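Side-chain contact in putative amidohydrolase (Unidentified, PDB 3MKV), which probably acts as a zinc-dependent prolidase of the amidohydrolase superfamily, hydrolysing dipeptides that end in proline: residues A[104-109]-A[228-233]. Sequence-based numbering, arbitrary orientation.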
ATOM      1  N   THR A 104      44.290   7.858   4.546  1.00 52.06           N
ATOM      2  CA  THR A 104      43.191   6.904   4.491  1.00 51.38           C
ATOM      3  C   THR A 104      42.298   7.112   5.706  1.00 50.69           C
ATOM      4  O   THR A 104      42.787   7.419   6.799  1.00 48.99           O
ATOM      5  CB  THR A 104      43.671   5.435   4.472  1.00 50.84           C
ATOM      6  OG1 THR A 104      44.439   5.184   3.291  1.00 37.90           O
ATOM      7  CG2 THR A 104      42.475   4.486   4.484  1.00 48.41           C
ATOM      8  N   VAL A 105      40.991   6.967   5.510  1.00 45.86           N
ATOM      9  CA  VAL A 105      40.067   6.919   6.636  1.00 46.68           C
ATOM     10  C   VAL A 105      39.021   5.816   6.490  1.00 48.81           C
ATOM     11  O   VAL A 105      38.639   5.436   5.376  1.00 46.15           O
ATOM     12  CB  VAL A 105      39.366   8.260   6.858  1.00 48.90           C
ATOM     13  CG1 VAL A 105      40.376   9.320   7.329  1.00 41.58           C
ATOM     14  CG2 VAL A 105      38.622   8.694   5.575  1.00 51.18           C
ATOM     15  N   ARG A 106      38.569   5.295   7.626  1.00 51.39           N
ATOM     16  CA  ARG A 106      37.433   4.388   7.630  1.00 46.36           C
ATOM     17  C   ARG A 106      36.241   5.172   8.124  1.00 49.80           C
ATOM     18  O   ARG A 106      36.231   5.670   9.256  1.00 47.00           O
ATOM     19  CB  ARG A 106      37.678   3.173   8.524  1.00 48.14           C
ATOM     20  CG  ARG A 106      36.650   2.064   8.351  1.00 38.70           C
ATOM     21  CD  ARG A 106      36.945   0.905   9.272  1.00 43.25           C
ATOM     22  NE  ARG A 106      36.842   1.300  10.676  1.00 42.92           N
ATOM     23  CZ  ARG A 106      36.783   0.439  11.682  1.00 42.53           C
ATOM     24  NH1 ARG A 106      36.799  -0.859  11.429  1.00 44.12           N
ATOM     25  NH2 ARG A 106      36.699   0.873  12.933  1.00 47.03           N
ATOM     26  N   ASP A 107      35.242   5.310   7.260  1.00 53.62           N
ATOM     27  CA  ASP A 107      34.044   6.027   7.645  1.00 53.20           C
ATOM     28  C   ASP A 107      33.081   5.071   8.340  1.00 51.54           C
ATOM     29  O   ASP A 107      32.749   4.004   7.814  1.00 49.56           O
ATOM     30  CB  ASP A 107      33.395   6.727   6.452  1.00 51.34           C
ATOM     31  CG  ASP A 107      32.182   7.536   6.856  1.00 57.52           C
ATOM     32  OD1 ASP A 107      31.121   6.933   7.122  1.00 67.22           O
ATOM     33  OD2 ASP A 107      32.287   8.772   6.922  1.00 61.51           O
ATOM     34  N   ALA A 108      32.648   5.465   9.533  1.00 49.32           N
ATOM     35  CA  ALA A 108      31.919   4.581  10.417  1.00 49.55           C
ATOM     36  C   ALA A 108      30.404   4.682  10.243  1.00 53.07           C
ATOM     37  O   ALA A 108      29.652   4.023  10.950  1.00 57.96           O
ATOM     38  CB  ALA A 108      32.321   4.855  11.863  1.00 51.95           C
ATOM     39  N   GLY A 109      29.953   5.498   9.297  1.00 52.47           N
ATOM     40  CA  GLY A 109      28.535   5.619   9.039  1.00 49.60           C
ATOM     41  C   GLY A 109      28.183   6.914   8.340  1.00 56.48           C
ATOM     42  O   GLY A 109      28.528   8.009   8.813  1.00 52.41           O
ATOM     43  N   GLY A 228      33.583 -11.483   2.285  1.00 53.91           N
ATOM     44  CA  GLY A 228      34.996 -11.263   2.553  1.00 52.13           C
ATOM     45  C   GLY A 228      35.286  -9.994   3.342  1.00 57.26           C
ATOM     46  O   GLY A 228      36.409  -9.489   3.333  1.00 58.84           O
ATOM     47  N   THR A 229      34.282  -9.464   4.030  1.00 52.01           N
ATOM     48  CA  THR A 229      34.533  -8.329   4.891  1.00 49.71           C
ATOM     49  C   THR A 229      34.048  -8.604   6.315  1.00 50.75           C
ATOM     50  O   THR A 229      33.842  -9.756   6.683  1.00 50.68           O
ATOM     51  CB  THR A 229      33.995  -7.013   4.301  1.00 47.57           C
ATOM     52  OG1 THR A 229      34.557  -5.908   5.012  1.00 51.37           O
ATOM     53  CG2 THR A 229      32.469  -6.954   4.347  1.00 47.44           C
ATOM     54  N   TYR A 230      33.884  -7.557   7.118  1.00 46.57           N
ATOM     55  CA  TYR A 230      33.660  -7.739   8.545  1.00 42.13           C
ATOM     56  C   TYR A 230      32.711  -6.669   9.097  1.00 48.24           C
ATOM     57  O   TYR A 230      32.251  -5.776   8.376  1.00 50.89           O
ATOM     58  CB  TYR A 230      35.008  -7.684   9.295  1.00 42.84           C
ATOM     59  CG  TYR A 230      35.619  -6.300   9.266  1.00 39.59           C
ATOM     60  CD1 TYR A 230      35.365  -5.384  10.287  1.00 38.41           C
ATOM     61  CD2 TYR A 230      36.397  -5.890   8.188  1.00 40.34           C
ATOM     62  CE1 TYR A 230      35.894  -4.097  10.244  1.00 32.93           C
ATOM     63  CE2 TYR A 230      36.929  -4.623   8.133  1.00 39.03           C
ATOM     64  CZ  TYR A 230      36.675  -3.728   9.158  1.00 37.53           C
ATOM     65  OH  TYR A 230      37.206  -2.466   9.092  1.00 42.43           O
ATOM     66  N   VAL A 231      32.447  -6.757  10.394  1.00 47.20           N
ATOM     67  CA  VAL A 231      31.542  -5.857  11.079  1.00 40.29           C
ATOM     68  C   VAL A 231      32.285  -5.070  12.164  1.00 43.67           C
ATOM     69  O   VAL A 231      33.076  -5.627  12.930  1.00 42.69           O
ATOM     70  CB  VAL A 231      30.383  -6.662  11.726  1.00 39.77           C
ATOM     71  CG1 VAL A 231      29.531  -5.778  12.656  1.00 29.20           C
ATOM     72  CG2 VAL A 231      29.511  -7.351  10.643  1.00 38.44           C
ATOM     73  N   LEU A 232      32.043  -3.767  12.228  1.00 44.86           N
ATOM     74  CA  LEU A 232      32.537  -2.979  13.350  1.00 42.48           C
ATOM     75  C   LEU A 232      31.297  -2.562  14.112  1.00 46.02           C
ATOM     76  O   LEU A 232      30.243  -2.355  13.504  1.00 38.54           O
ATOM     77  CB  LEU A 232      33.327  -1.751  12.889  1.00 41.64           C
ATOM     78  CG  LEU A 232      32.592  -0.735  12.006  1.00 44.62           C
ATOM     79  CD1 LEU A 232      32.956   0.693  12.382  1.00 33.48           C
ATOM     80  CD2 LEU A 232      32.859  -1.002  10.525  1.00 37.46           C
ATOM     81  N   ALA A 233      31.416  -2.465  15.435  1.00 46.39           N
ATOM     82  CA  ALA A 233      30.264  -2.265  16.287  1.00 46.36           C
ATOM     83  C   ALA A 233      30.544  -1.234  17.341  1.00 49.39           C
ATOM     84  O   ALA A 233      31.538  -1.320  18.045  1.00 50.50           O
ATOM     85  CB  ALA A 233      29.860  -3.567  16.942  1.00 50.00           C
TER
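The side chains of Arg106 and Tyr230 come from opposite directions and meet at their polar ends. Arg106 NH1 donates to Tyr230 OH at 2.9 Å, and the N-H...O angle is 155°. The hydroxyl lies almost in the guanidinium plane, and NH1 in turn sits at the edge of the phenol ring, near its plane. The two flat groups are therefore joined edge to edge, with their planes 32° apart, and are not stacked. Close by, Arg106 CD passes 3.4 Å from Tyr230 OH. The arginine chain runs out straight with CG anti to the backbone N (chi1 -168°) and bends only at chi3, which sets the guanidinium with NH1 at Tyr230 OH and one face under Leu232 CD1.

Leu232 comes in over that face of the guanidinium. Its CD1 methyl lies 3.8 Å from Arg106 NH2, toward the rim of the group. The same methyl touches Ala108 CB at 4.2 Å, so it packs against both the arginine and the turn that follows its strand. In that turn Asp107 OD1 accepts from Gly109 N at 2.9 Å, an Asx turn.

All three guanidinium nitrogens of the buried Arg106 have polar partners outside the two segments. NE donates to Leu64 O, NH1 also bonds Thr251 OG1, and NH2 forms a salt bridge with Glu253. These bonds fix the rotation of the group, and the carboxylate probably balances its charge. Ala108 O accepts from NZ of the carboxylated lysine at position 193, which binds both zinc ions, and the Ala108 side chain is about 4 Å from a zinc ion. The contact thus links strands 102-107 and 232-235 across the interior of a TIM-barrel fold, beside the binuclear zinc centre characteristic of many amidohydrolases.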